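Side-chain contacts in universal stress protein (Pseudomonas aeruginosa UCBPP-PA14, PDB 7MQ5), which is of unknown function but belongs to the universal stress protein family, whose members are commonly linked to survival under stress: residues Leu228-Ala233 and Leu264-Ser269; Ile137-Asp142 and Ser159-Ile164; Ile14-Leu19 and Lys45-Ser50; Gln79-Glu84 and Trp113-Phe118. All blocks are in the same frame, centred on the assembly; numbering follows the deposited sequence.

Contact 1: residues Leu228-Ala233 and Leu264-Ser269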
loop_
_atom_site.group_PDB
_atom_site.type_symbol
_atom_site.label_atom_id
_atom_site.label_comp_id
_atom_site.label_asym_id
_atom_site.label_seq_id
_atom_site.Cartn_x
_atom_site.Cartn_y
_atom_site.Cartn_z
ATOM N N LEU A 228 10.273 -10.660 10.523
ATOM C CA LEU A 228 9.635 -10.023 11.706
ATOM C C LEU A 228 8.349 -9.291 11.310
ATOM O O LEU A 228 7.374 -9.367 12.083
ATOM C CB LEU A 228 10.631 -9.074 12.374
ATOM C CG LEU A 228 11.815 -9.754 13.057
ATOM C CD1 LEU A 228 12.771 -8.727 13.640
ATOM C CD2 LEU A 228 11.344 -10.716 14.135
ATOM N N ILE A 229 8.330 -8.643 10.146
ATOM C CA ILE A 229 7.120 -7.878 9.724
ATOM C C ILE A 229 5.962 -8.861 9.549
ATOM O O ILE A 229 4.898 -8.662 10.139
ATOM C CB ILE A 229 7.396 -6.973 8.513
ATOM C CG1 ILE A 229 8.360 -5.839 8.885
ATOM C CG2 ILE A 229 6.092 -6.451 7.924
ATOM C CD1 ILE A 229 8.992 -5.152 7.704
ATOM N N PRO A 230 6.091 -9.959 8.771
ATOM C CA PRO A 230 4.978 -10.901 8.668
ATOM C C PRO A 230 4.606 -11.568 10.006
ATOM O O PRO A 230 3.441 -11.851 10.238
ATOM C CB PRO A 230 5.455 -11.919 7.623
ATOM C CG PRO A 230 6.482 -11.165 6.814
ATOM C CD PRO A 230 7.168 -10.250 7.806
ATOM N N ARG A 231 5.579 -11.830 10.880
ATOM C CA ARG A 231 5.191 -12.467 12.170
ATOM C C ARG A 231 4.272 -11.531 12.957
ATOM O O ARG A 231 3.287 -11.995 13.565
ATOM C CB ARG A 231 6.410 -12.784 13.033
ATOM C CG ARG A 231 7.229 -13.954 12.533
ATOM C CD ARG A 231 8.461 -14.084 13.394
ATOM N NE ARG A 231 9.396 -15.061 12.888
ATOM C CZ ARG A 231 10.599 -15.268 13.430
ATOM N NH1 ARG A 231 10.990 -14.523 14.449
ATOM N NH2 ARG A 231 11.416 -16.181 12.941
ATOM N N THR A 232 4.614 -10.249 12.985
ATOM C CA THR A 232 3.780 -9.308 13.764
ATOM C C THR A 232 2.411 -9.175 13.103
ATOM O O THR A 232 1.404 -9.142 13.817
ATOM C CB THR A 232 4.509 -7.976 13.925
ATOM O OG1 THR A 232 5.765 -8.240 14.546
ATOM C CG2 THR A 232 3.701 -6.986 14.726
ATOM N N ALA A 233 2.372 -9.104 11.777
ATOM C CA ALA A 233 1.072 -9.007 11.088
ATOM C C ALA A 233 0.214 -10.220 11.428
ATOM O O ALA A 233 -0.987 -10.062 11.690
ATOM C CB ALA A 233 1.274 -8.896 9.594
ATOM N N LEU A 264 5.838 -8.685 0.762
ATOM C CA LEU A 264 4.671 -8.606 -0.156
ATOM C C LEU A 264 4.213 -9.990 -0.615
ATOM O O LEU A 264 3.017 -10.149 -0.878
ATOM C CB LEU A 264 5.042 -7.724 -1.352
ATOM C CG LEU A 264 4.716 -6.247 -1.164
ATOM C CD1 LEU A 264 5.571 -5.355 -2.060
ATOM C CD2 LEU A 264 3.228 -6.010 -1.377
ATOM N N ASP A 265 5.136 -10.942 -0.704
ATOM C CA ASP A 265 4.819 -12.324 -1.148
ATOM C C ASP A 265 4.415 -13.212 0.036
ATOM O O ASP A 265 4.113 -14.384 -0.218
ATOM C CB ASP A 265 6.015 -12.956 -1.868
ATOM C CG ASP A 265 6.075 -12.718 -3.373
ATOM O OD1 ASP A 265 5.118 -12.125 -3.934
ATOM O OD2 ASP A 265 7.080 -13.136 -3.978
ATOM N N THR A 266 4.389 -12.672 1.262
ATOM C CA THR A 266 4.124 -13.484 2.484
ATOM C C THR A 266 2.886 -12.979 3.234
ATOM O O THR A 266 2.144 -13.787 3.786
ATOM C CB THR A 266 5.336 -13.458 3.437
ATOM O OG1 THR A 266 6.488 -13.879 2.708
ATOM C CG2 THR A 266 5.166 -14.326 4.665
ATOM N N LEU A 267 2.690 -11.671 3.283
ATOM C CA LEU A 267 1.575 -11.122 4.089
ATOM C C LEU A 267 0.231 -11.638 3.588
ATOM O O LEU A 267 0.041 -11.793 2.356
ATOM C CB LEU A 267 1.595 -9.598 4.006
ATOM C CG LEU A 267 2.714 -8.901 4.782
ATOM C CD1 LEU A 267 2.757 -7.434 4.397
ATOM C CD2 LEU A 267 2.534 -9.047 6.287
ATOM N N GLU A 268 -0.682 -11.827 4.536
ATOM C CA GLU A 268 -2.088 -12.201 4.250
ATOM C C GLU A 268 -2.974 -10.958 4.388
ATOM O O GLU A 268 -4.133 -11.021 3.978
ATOM C CB GLU A 268 -2.523 -13.337 5.172
ATOM C CG GLU A 268 -1.717 -14.612 4.950
ATOM C CD GLU A 268 -2.118 -15.831 5.763
ATOM O OE1 GLU A 268 -2.592 -15.666 6.901
ATOM O OE2 GLU A 268 -1.978 -16.952 5.234
ATOM N N SER A 269 -2.447 -9.883 4.963
ATOM C CA SER A 269 -3.154 -8.590 5.061
ATOM C C SER A 269 -3.131 -7.897 3.697
ATOM O O SER A 269 -2.303 -8.241 2.854
ATOM C CB SER A 269 -2.471 -7.681 6.081
ATOM O OG SER A 269 -1.169 -7.294 5.623
#
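CD2 of Leu-267 is the methyl that packs against helix 225-236. It sits 3.5 Å from CB of Ala-233 and 3.9 Å from CA of Pro-230, so it rests between two residues nearly one helical turn apart. The Leu-267 side chain starts out across the line to the helix. With CG beside the backbone N (chi1 -73°), CD2 is carried to Ala-233 and closes the gap. One residue earlier, CG2 of Thr-266 meets the Pro-230 ring at its CB, 3.8 Å away, and lies 4.0 Å from CG of the same ring. The two side chains are roughly perpendicular. Thr-266 turns this methyl to the proline because CG2 is anti to its backbone N, while OG1 bonds back to the O of Val-262 in the helix before. No hydrogen bond crosses the contact. Pro-230 has no N-H to give to the preceding turn, and the helix kinks there. Further out, Ala-233 and Leu-267 both touch Thr-241, and Lys-127 NZ bonds the O of Leu-264 and of Leu-267. The contact joins helix 225-236 to the loop entering strand 270-274, as expected where neighbouring crossovers pack on one face of the alpha/beta fold of the universal stress protein family.

Contact 2: residues Ile137-Asp142 and Ser159-Ile164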
loop_
_atom_site.group_PDB
_atom_site.type_symbol
_atom_site.label_atom_id
_atom_site.label_comp_id
_atom_site.label_asym_id
_atom_site.label_seq_id
_atom_site.Cartn_x
_atom_site.Cartn_y
_atom_site.Cartn_z
ATOM N N ILE A 137 -4.338 -2.073 11.998
ATOM C CA ILE A 137 -3.485 -1.512 10.919
ATOM C C ILE A 137 -2.042 -1.558 11.420
ATOM O O ILE A 137 -1.785 -1.043 12.516
ATOM C CB ILE A 137 -3.910 -0.067 10.594
ATOM C CG1 ILE A 137 -5.432 0.082 10.466
ATOM C CG2 ILE A 137 -3.155 0.452 9.370
ATOM C CD1 ILE A 137 -6.082 -0.844 9.464
ATOM N N LEU A 138 -1.150 -2.136 10.625
ATOM C CA LEU A 138 0.262 -2.280 11.024
ATOM C C LEU A 138 1.151 -1.420 10.128
ATOM O O LEU A 138 1.075 -1.554 8.916
ATOM C CB LEU A 138 0.671 -3.750 10.920
ATOM C CG LEU A 138 2.116 -4.052 11.302
ATOM C CD1 LEU A 138 2.402 -3.687 12.757
ATOM C CD2 LEU A 138 2.404 -5.514 11.032
ATOM N N ALA A 139 1.960 -0.562 10.734
ATOM C CA ALA A 139 2.963 0.248 10.006
ATOM C C ALA A 139 4.339 -0.381 10.229
ATOM O O ALA A 139 4.677 -0.656 11.389
ATOM C CB ALA A 139 2.934 1.674 10.496
ATOM N N ALA A 140 5.126 -0.570 9.169
ATOM C CA ALA A 140 6.483 -1.144 9.284
ATOM C C ALA A 140 7.524 -0.038 9.093
ATOM O O ALA A 140 7.536 0.606 8.041
ATOM C CB ALA A 140 6.677 -2.249 8.273
ATOM N N VAL A 141 8.369 0.165 10.098
ATOM C CA VAL A 141 9.458 1.174 10.039
ATOM C C VAL A 141 10.749 0.553 10.597
ATOM O O VAL A 141 10.754 -0.649 10.959
ATOM C CB VAL A 141 9.046 2.425 10.832
ATOM C CG1 VAL A 141 7.775 3.060 10.280
ATOM C CG2 VAL A 141 8.899 2.104 12.314
ATOM N N ASP A 142 11.840 1.308 10.540
ATOM C CA ASP A 142 13.102 0.911 11.225
ATOM C C ASP A 142 13.537 2.145 12.012
ATOM O O ASP A 142 14.176 3.024 11.426
ATOM C CB ASP A 142 14.189 0.395 10.276
ATOM C CG ASP A 142 15.472 -0.030 10.990
ATOM O OD1 ASP A 142 15.570 0.184 12.223
ATOM O OD2 ASP A 142 16.368 -0.576 10.313
ATOM N N SER A 159 1.773 8.493 8.449
ATOM C CA SER A 159 0.616 9.356 8.098
ATOM C C SER A 159 -0.473 8.519 7.416
ATOM O O SER A 159 -1.660 8.685 7.709
ATOM C CB SER A 159 1.059 10.490 7.221
ATOM O OG SER A 159 -0.025 11.355 6.951
ATOM N N HIS A 160 -0.063 7.652 6.494
ATOM C CA HIS A 160 -1.070 6.844 5.763
ATOM C C HIS A 160 -1.695 5.810 6.705
ATOM O O HIS A 160 -2.924 5.652 6.693
ATOM C CB HIS A 160 -0.468 6.152 4.534
ATOM C CG HIS A 160 -0.181 7.047 3.366
ATOM N ND1 HIS A 160 0.959 7.835 3.290
ATOM C CD2 HIS A 160 -0.870 7.286 2.227
ATOM C CE1 HIS A 160 0.964 8.495 2.145
ATOM N NE2 HIS A 160 -0.135 8.162 1.474
ATOM N N ALA A 161 -0.874 5.155 7.531
ATOM C CA ALA A 161 -1.419 4.118 8.440
ATOM C C ALA A 161 -2.394 4.721 9.457
ATOM O O ALA A 161 -3.448 4.126 9.712
ATOM C CB ALA A 161 -0.293 3.398 9.128
ATOM N N TYR A 162 -2.065 5.905 9.980
ATOM C CA TYR A 162 -2.937 6.617 10.946
ATOM C C TYR A 162 -4.231 7.057 10.252
ATOM O O TYR A 162 -5.304 6.877 10.836
ATOM C CB TYR A 162 -2.150 7.775 11.562
ATOM C CG TYR A 162 -2.914 8.690 12.486
ATOM C CD1 TYR A 162 -3.855 8.205 13.382
ATOM C CD2 TYR A 162 -2.592 10.035 12.554
ATOM C CE1 TYR A 162 -4.513 9.047 14.265
ATOM C CE2 TYR A 162 -3.230 10.890 13.438
ATOM C CZ TYR A 162 -4.195 10.394 14.297
ATOM O OH TYR A 162 -4.830 11.221 15.176
ATOM N N ASP A 163 -4.151 7.587 9.033
ATOM C CA ASP A 163 -5.406 8.002 8.352
ATOM C C ASP A 163 -6.286 6.773 8.109
ATOM O O ASP A 163 -7.514 6.868 8.242
ATOM C CB ASP A 163 -5.121 8.703 7.033
ATOM C CG ASP A 163 -4.399 10.024 7.182
ATOM O OD1 ASP A 163 -4.425 10.596 8.296
ATOM O OD2 ASP A 163 -3.811 10.464 6.184
ATOM N N ILE A 164 -5.673 5.643 7.775
ATOM C CA ILE A 164 -6.477 4.414 7.519
ATOM C C ILE A 164 -7.125 3.969 8.837
ATOM O O ILE A 164 -8.314 3.621 8.841
ATOM C CB ILE A 164 -5.601 3.318 6.885
ATOM C CG1 ILE A 164 -5.265 3.677 5.439
ATOM C CG2 ILE A 164 -6.283 1.969 6.973
ATOM C CD1 ILE A 164 -4.222 2.811 4.804
#
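Strand 136-141 and helix 148-167 are the first two elements of a beta-alpha-beta unit, and here Ala-139 and Ile-137 of the strand meet Ala-161 and Ile-164 of the helix. The CB atoms of Ala-139 and Ala-161 stand 3.9 Å apart. With two methyls as the side chains, strand and helix come close: their short axes approach to 8.4 Å. They run nearly antiparallel, at 174°. Ile-137 splits its branches between two helix residues. Its CG2 reaches the backbone O of Ala-161 at 3.7 Å and the CB of Ala-161 at 4.1 Å. The CD1 of Ile-137 touches CG2 of Ile-164 at 3.8 Å, and the two isoleucines lie crosswise, close to 90° to each other. CG2 of Ile-164 is anti to the backbone N, which presents that methyl to the strand. Strand 171-178 completes the unit: it lies parallel to strand 136-141, with backbone bonds from Ile-137 and Ala-139 to His-173. This is the crossover of a Rossmann-like sheet, as in the HUP clan to which this family belongs. All four touching residues are buried. The other face of the strand is covered by helix 225-236, where Leu-138 packs on Thr-232 and Leu-236. Ala-161 also touches Leu-172 of strand 171-178.

Contact 3: residues Ile14-Leu19 and Lys45-Ser50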
loop_
_atom_site.group_PDB
_atom_site.type_symbol
_atom_site.label_atom_id
_atom_site.label_comp_id
_atom_site.label_asym_id
_atom_site.label_seq_id
_atom_site.Cartn_x
_atom_site.Cartn_y
_atom_site.Cartn_z
ATOM N N ILE A 14 -10.949 -2.750 -11.731
ATOM C CA ILE A 14 -12.176 -3.592 -11.690
ATOM C C ILE A 14 -11.941 -4.849 -12.524
ATOM O O ILE A 14 -11.598 -4.724 -13.704
ATOM C CB ILE A 14 -13.393 -2.798 -12.228
ATOM C CG1 ILE A 14 -13.675 -1.529 -11.415
ATOM C CG2 ILE A 14 -14.625 -3.695 -12.315
ATOM C CD1 ILE A 14 -14.081 -1.773 -9.977
ATOM N N GLU A 15 -12.141 -6.019 -11.925
ATOM C CA GLU A 15 -12.036 -7.306 -12.654
ATOM C C GLU A 15 -13.405 -7.658 -13.217
ATOM O O GLU A 15 -14.425 -7.491 -12.549
ATOM C CB GLU A 15 -11.610 -8.451 -11.735
ATOM C CG GLU A 15 -10.172 -8.383 -11.268
ATOM C CD GLU A 15 -9.121 -8.849 -12.268
ATOM O OE1 GLU A 15 -9.489 -9.428 -13.312
ATOM O OE2 GLU A 15 -7.922 -8.668 -11.978
ATOM N N PRO A 16 -13.483 -8.132 -14.473
ATOM C CA PRO A 16 -14.777 -8.550 -15.019
ATOM C C PRO A 16 -15.301 -9.952 -14.645
ATOM O O PRO A 16 -16.525 -10.144 -14.689
ATOM C CB PRO A 16 -14.527 -8.511 -16.536
ATOM C CG PRO A 16 -13.030 -8.728 -16.690
ATOM C CD PRO A 16 -12.411 -8.055 -15.484
ATOM N N ASP A 17 -14.425 -10.882 -14.234
ATOM C CA ASP A 17 -14.865 -12.305 -14.119
ATOM C C ASP A 17 -14.589 -12.938 -12.745
ATOM O O ASP A 17 -14.796 -14.153 -12.616
ATOM C CB ASP A 17 -14.186 -13.139 -15.213
ATOM C CG ASP A 17 -14.486 -12.665 -16.628
ATOM O OD1 ASP A 17 -15.667 -12.402 -16.921
ATOM O OD2 ASP A 17 -13.526 -12.530 -17.417
ATOM N N GLN A 18 -14.178 -12.169 -11.742
ATOM C CA GLN A 18 -13.893 -12.755 -10.404
ATOM C C GLN A 18 -15.158 -12.664 -9.533
ATOM O O GLN A 18 -16.032 -11.839 -9.835
ATOM C CB GLN A 18 -12.696 -12.031 -9.782
ATOM C CG GLN A 18 -11.384 -12.237 -10.539
ATOM C CD GLN A 18 -10.772 -13.607 -10.342
ATOM O OE1 GLN A 18 -11.232 -14.415 -9.537
ATOM N NE2 GLN A 18 -9.691 -13.872 -11.063
ATOM N N LEU A 19 -15.237 -13.458 -8.463
ATOM C CA LEU A 19 -16.437 -13.452 -7.580
ATOM C C LEU A 19 -16.278 -12.512 -6.388
ATOM O O LEU A 19 -17.229 -12.410 -5.578
ATOM C CB LEU A 19 -16.745 -14.875 -7.116
ATOM C CG LEU A 19 -17.132 -15.846 -8.225
ATOM C CD1 LEU A 19 -17.734 -17.097 -7.613
ATOM C CD2 LEU A 19 -18.112 -15.215 -9.208
ATOM N N LYS A 45 -9.412 -5.698 -23.942
ATOM C CA LYS A 45 -9.686 -5.242 -25.323
ATOM C C LYS A 45 -10.982 -5.857 -25.867
ATOM O O LYS A 45 -11.765 -5.120 -26.486
ATOM C CB LYS A 45 -8.536 -5.655 -26.246
ATOM C CG LYS A 45 -8.675 -5.211 -27.696
ATOM C CD LYS A 45 -7.516 -5.622 -28.580
ATOM C CE LYS A 45 -7.448 -7.114 -28.837
ATOM N NZ LYS A 45 -6.346 -7.469 -29.761
ATOM N N ARG A 46 -11.231 -7.143 -25.604
ATOM C CA ARG A 46 -12.284 -7.847 -26.390
ATOM C C ARG A 46 -13.724 -7.434 -26.057
ATOM O O ARG A 46 -14.436 -6.955 -26.975
ATOM C CB ARG A 46 -12.151 -9.362 -26.229
ATOM C CG ARG A 46 -13.229 -10.136 -26.981
ATOM C CD ARG A 46 -13.008 -11.629 -26.976
ATOM N NE ARG A 46 -13.056 -12.199 -25.646
ATOM C CZ ARG A 46 -14.105 -12.804 -25.093
ATOM N NH1 ARG A 46 -15.237 -12.942 -25.759
ATOM N NH2 ARG A 46 -14.005 -13.271 -23.861
ATOM N N ARG A 47 -14.191 -7.707 -24.846
ATOM C CA ARG A 47 -15.635 -7.483 -24.571
ATOM C C ARG A 47 -15.929 -6.000 -24.320
ATOM O O ARG A 47 -15.082 -5.304 -23.761
ATOM C CB ARG A 47 -16.081 -8.344 -23.392
ATOM C CG ARG A 47 -15.996 -9.836 -23.673
ATOM C CD ARG A 47 -16.198 -10.661 -22.425
ATOM N NE ARG A 47 -15.143 -10.387 -21.461
ATOM C CZ ARG A 47 -15.052 -10.945 -20.260
ATOM N NH1 ARG A 47 -14.055 -10.634 -19.455
ATOM N NH2 ARG A 47 -15.970 -11.804 -19.856
ATOM N N ASP A 48 -17.109 -5.552 -24.730
ATOM C CA ASP A 48 -17.561 -4.156 -24.513
ATOM C C ASP A 48 -18.195 -4.094 -23.118
ATOM O O ASP A 48 -19.324 -4.564 -22.960
ATOM C CB ASP A 48 -18.524 -3.705 -25.613
ATOM C CG ASP A 48 -18.967 -2.257 -25.505
ATOM O OD1 ASP A 48 -18.728 -1.657 -24.453
ATOM O OD2 ASP A 48 -19.544 -1.743 -26.494
ATOM N N HIS A 49 -17.469 -3.549 -22.144
ATOM C CA HIS A 49 -17.991 -3.462 -20.753
ATOM C C HIS A 49 -18.655 -2.103 -20.490
ATOM O O HIS A 49 -18.971 -1.841 -19.326
ATOM C CB HIS A 49 -16.865 -3.714 -19.742
ATOM C CG HIS A 49 -16.291 -5.081 -19.810
ATOM N ND1 HIS A 49 -17.024 -6.191 -19.463
ATOM C CD2 HIS A 49 -15.057 -5.516 -20.137
ATOM C CE1 HIS A 49 -16.267 -7.263 -19.592
ATOM N NE2 HIS A 49 -15.047 -6.873 -19.988
ATOM N N SER A 50 -18.919 -1.311 -21.538
ATOM C CA SER A 50 -19.433 0.074 -21.369
ATOM C C SER A 50 -20.761 0.101 -20.600
ATOM O O SER A 50 -20.914 0.954 -19.702
ATOM C CB SER A 50 -19.564 0.769 -22.706
ATOM O OG SER A 50 -20.478 0.089 -23.543
#
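The carboxylate of Asp-17 is gripped end-on by the guanidinium of Arg-47, one oxygen to each terminal nitrogen. Arg-47 NH1 donates to Asp-17 OD2 at 2.8 Å, with an N-H...O angle of 151°. Arg-47 NH2 donates to Asp-17 OD1 at 3.0 Å, and this bond is a little straighter, at 160°. Together they make a two-pronged salt bridge. OD1 uses its syn lone pair and lies close to the guanidinium plane, whereas OD2 is met on the syn side but off the carboxylate plane. The fork is therefore twisted, and the two flat groups are 41° apart. The Arg-47 chain bends at chi3, which turns its guanidinium toward Asp-17, and the two side chains meet head-on. Pro-16 adds an apolar side to the same contact. Its CG lies 3.5 Å from Arg-47 NH1, and the CB of Pro-16 is 3.7 Å from CE1 of His-49. That CE1 also sits over one face of the Arg-47 guanidinium, toward its rim. Glu-44 ties the group together from outside: it forms a salt bridge with Arg-47 NE and accepts a bond from His-49 NE2. Asp-48 stays within its own loop. Its OD1 accepts from the N of Ser-50, which makes an Asx turn through His-49, the N-cap residue of helix 50-62, and also from Ser-50 OG. The contact thus joins the loops that follow strands 9-13 and 37-43, at the surface. With Asp-17 at its tip and Glu-44 at NE, Arg-47 probably keeps its positive charge, and the two acids should hold the rotation of its guanidinium.

Contact 4: residues Gln79-Glu84 and Trp113-Phe118; sequences QTIIAE and WKLLRF
Ile-82 and Leu-115 lie alongside each other and point opposite ways, while Ile-81 stands nearly square to the same leucine. One methyl of the leucine serves both. CD1 of Leu-115 lies 3.8 Å from CG2 of Ile-81 and 3.9 Å from CG1 of Ile-82. It gets there because CG of Leu-115 is anti to the backbone N (chi1 173°), which swings CD1 over to helix 77-88. Ile-82 goes on past the leucine. Its CD1 ends 3.7 Å from CB of Phe-118 and equally near the backbone C of that residue. The phenylalanine ring itself leads off, and CG of Arg-117 lies over the centre of one face. The two helices each pack on the central sheet, on the same face of the alpha/beta fold. Their short segments cross at -32° with the axes 9.9 Å apart, and both run in much the same direction. Ile-81, Ile-82 and Leu-115 are buried; Phe-118, at the last turn of helix 110-118, is partly exposed. On the sheet side, Ile-81 and Leu-115 each touch Lys-95 of strand 92-96, and Ile-81 also reaches Leu-11 and Val-13 of strand 9-13.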
loop_
_atom_site.group_PDB
_atom_site.type_symbol
_atom_site.label_atom_id
_atom_site.label_comp_id
_atom_site.label_asym_id
_atom_site.label_seq_id
_atom_site.Cartn_x
_atom_site.Cartn_y
_atom_site.Cartn_z
ATOM N N GLN A 79 0.935 -1.873 -17.574
ATOM C CA GLN A 79 1.123 -0.631 -18.368
ATOM C C GLN A 79 -0.219 0.079 -18.567
ATOM O O GLN A 79 -0.247 1.327 -18.547
ATOM C CB GLN A 79 1.809 -0.953 -19.687
ATOM C CG GLN A 79 3.293 -1.219 -19.498
ATOM C CD GLN A 79 3.939 -1.702 -20.763
ATOM O OE1 GLN A 79 4.697 -0.979 -21.401
ATOM N NE2 GLN A 79 3.590 -2.913 -21.161
ATOM N N THR A 80 -1.296 -0.686 -18.744
ATOM C CA THR A 80 -2.638 -0.075 -18.920
ATOM C C THR A 80 -3.023 0.673 -17.636
ATOM O O THR A 80 -3.506 1.822 -17.702
ATOM C CB THR A 80 -3.675 -1.141 -19.278
ATOM O OG1 THR A 80 -3.282 -1.793 -20.484
ATOM C CG2 THR A 80 -5.049 -0.550 -19.450
ATOM N N ILE A 81 -2.774 0.041 -16.495
ATOM C CA ILE A 81 -3.089 0.675 -15.187
ATOM C C ILE A 81 -2.263 1.954 -15.001
ATOM O O ILE A 81 -2.839 2.992 -14.627
ATOM C CB ILE A 81 -2.838 -0.331 -14.053
ATOM C CG1 ILE A 81 -3.776 -1.530 -14.190
ATOM C CG2 ILE A 81 -2.977 0.342 -12.703
ATOM C CD1 ILE A 81 -3.426 -2.697 -13.314
ATOM N N ILE A 82 -0.947 1.888 -15.218
ATOM C CA ILE A 82 -0.116 3.108 -15.003
ATOM C C ILE A 82 -0.502 4.195 -16.019
ATOM O O ILE A 82 -0.579 5.370 -15.619
ATOM C CB ILE A 82 1.378 2.745 -15.009
ATOM C CG1 ILE A 82 1.708 1.890 -13.782
ATOM C CG2 ILE A 82 2.250 3.990 -15.091
ATOM C CD1 ILE A 82 3.070 1.253 -13.808
ATOM N N ALA A 83 -0.785 3.830 -17.271
ATOM C CA ALA A 83 -1.190 4.870 -18.246
ATOM C C ALA A 83 -2.481 5.547 -17.767
ATOM O O ALA A 83 -2.633 6.772 -17.963
ATOM C CB ALA A 83 -1.353 4.285 -19.627
ATOM N N GLU A 84 -3.398 4.779 -17.185
ATOM C CA GLU A 84 -4.669 5.380 -16.709
ATOM C C GLU A 84 -4.398 6.289 -15.503
ATOM O O GLU A 84 -5.019 7.364 -15.392
ATOM C CB GLU A 84 -5.689 4.297 -16.368
ATOM C CG GLU A 84 -7.108 4.817 -16.398
ATOM C CD GLU A 84 -7.651 5.062 -17.799
ATOM O OE1 GLU A 84 -6.927 4.793 -18.808
ATOM O OE2 GLU A 84 -8.811 5.491 -17.883
ATOM N N TRP A 113 3.937 -7.521 -9.733
ATOM C CA TRP A 113 5.277 -7.010 -9.360
ATOM C C TRP A 113 5.686 -5.854 -10.278
ATOM O O TRP A 113 6.283 -4.889 -9.775
ATOM C CB TRP A 113 6.301 -8.144 -9.321
ATOM C CG TRP A 113 6.344 -8.793 -7.972
ATOM C CD1 TRP A 113 5.978 -10.055 -7.603
ATOM C CD2 TRP A 113 6.684 -8.107 -6.757
ATOM N NE1 TRP A 113 6.150 -10.211 -6.249
ATOM C CE2 TRP A 113 6.536 -9.020 -5.701
ATOM C CE3 TRP A 113 7.065 -6.792 -6.476
ATOM C CZ2 TRP A 113 6.840 -8.674 -4.384
ATOM C CZ3 TRP A 113 7.324 -6.437 -5.173
ATOM C CH2 TRP A 113 7.219 -7.373 -4.147
ATOM N N LYS A 114 5.374 -5.927 -11.570
ATOM C CA LYS A 114 5.744 -4.817 -12.485
ATOM C C LYS A 114 4.920 -3.575 -12.121
ATOM O O LYS A 114 5.465 -2.469 -12.170
ATOM C CB LYS A 114 5.572 -5.265 -13.935
ATOM C CG LYS A 114 6.624 -6.273 -14.378
ATOM C CD LYS A 114 6.465 -6.774 -15.791
ATOM C CE LYS A 114 7.561 -7.744 -16.177
ATOM N NZ LYS A 114 7.332 -8.297 -17.527
ATOM N N LEU A 115 3.659 -3.766 -11.744
ATOM C CA LEU A 115 2.833 -2.614 -11.311
ATOM C C LEU A 115 3.486 -1.972 -10.080
ATOM O O LEU A 115 3.618 -0.736 -10.025
ATOM C CB LEU A 115 1.414 -3.086 -10.980
ATOM C CG LEU A 115 0.505 -2.024 -10.371
ATOM C CD1 LEU A 115 0.326 -0.853 -11.313
ATOM C CD2 LEU A 115 -0.832 -2.627 -9.981
ATOM N N LEU A 116 3.843 -2.788 -9.095
ATOM C CA LEU A 116 4.440 -2.216 -7.861
ATOM C C LEU A 116 5.786 -1.547 -8.135
ATOM O O LEU A 116 6.098 -0.543 -7.494
ATOM C CB LEU A 116 4.616 -3.323 -6.827
ATOM C CG LEU A 116 3.323 -3.853 -6.224
ATOM C CD1 LEU A 116 3.602 -5.028 -5.313
ATOM C CD2 LEU A 116 2.573 -2.762 -5.482
ATOM N N ARG A 117 6.568 -2.105 -9.052
ATOM C CA ARG A 117 7.896 -1.540 -9.378
ATOM C C ARG A 117 7.747 -0.152 -10.007
ATOM O O ARG A 117 8.379 0.802 -9.513
ATOM C CB ARG A 117 8.592 -2.520 -10.327
ATOM C CG ARG A 117 9.981 -2.102 -10.769
ATOM C CD ARG A 117 10.684 -3.275 -11.429
ATOM N NE ARG A 117 10.766 -4.425 -10.534
ATOM C CZ ARG A 117 10.113 -5.581 -10.670
ATOM N NH1 ARG A 117 9.330 -5.813 -11.711
ATOM N NH2 ARG A 117 10.281 -6.526 -9.762
ATOM N N PHE A 118 6.850 -0.031 -10.986
ATOM C CA PHE A 118 6.807 1.202 -11.819
ATOM C C PHE A 118 5.745 2.216 -11.411
ATOM O O PHE A 118 5.820 3.336 -11.929
ATOM C CB PHE A 118 6.687 0.808 -13.292
ATOM C CG PHE A 118 7.935 0.134 -13.798
ATOM C CD1 PHE A 118 9.113 0.856 -13.943
ATOM C CD2 PHE A 118 7.952 -1.220 -14.080
ATOM C CE1 PHE A 118 10.279 0.242 -14.380
ATOM C CE2 PHE A 118 9.114 -1.832 -14.524
ATOM C CZ PHE A 118 10.276 -1.102 -14.669
#

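How the contacts relate
Contacts 1 and 2 both belong to the universal stress protein family part of the chain and pack on each other. CD1 of Ile-229 is 3.8 Å from CB of Ala-140. Helix 225-236 of contact 1 thus covers the face of strand 136-141 turned away from helix 148-167. Contact 1 also touches contact 4: Asp-265 OD1 and Trp-113 NE1 are 3.2 Å apart, a probable hydrogen bond. Contact 4 is about 23 Å from contact 2, centre to centre. Contact 3 is the outlier. It touches none of the others and lies about 8 Å from contact 4 at the nearest atoms. Its centre is about 33 Å from that of contact 2.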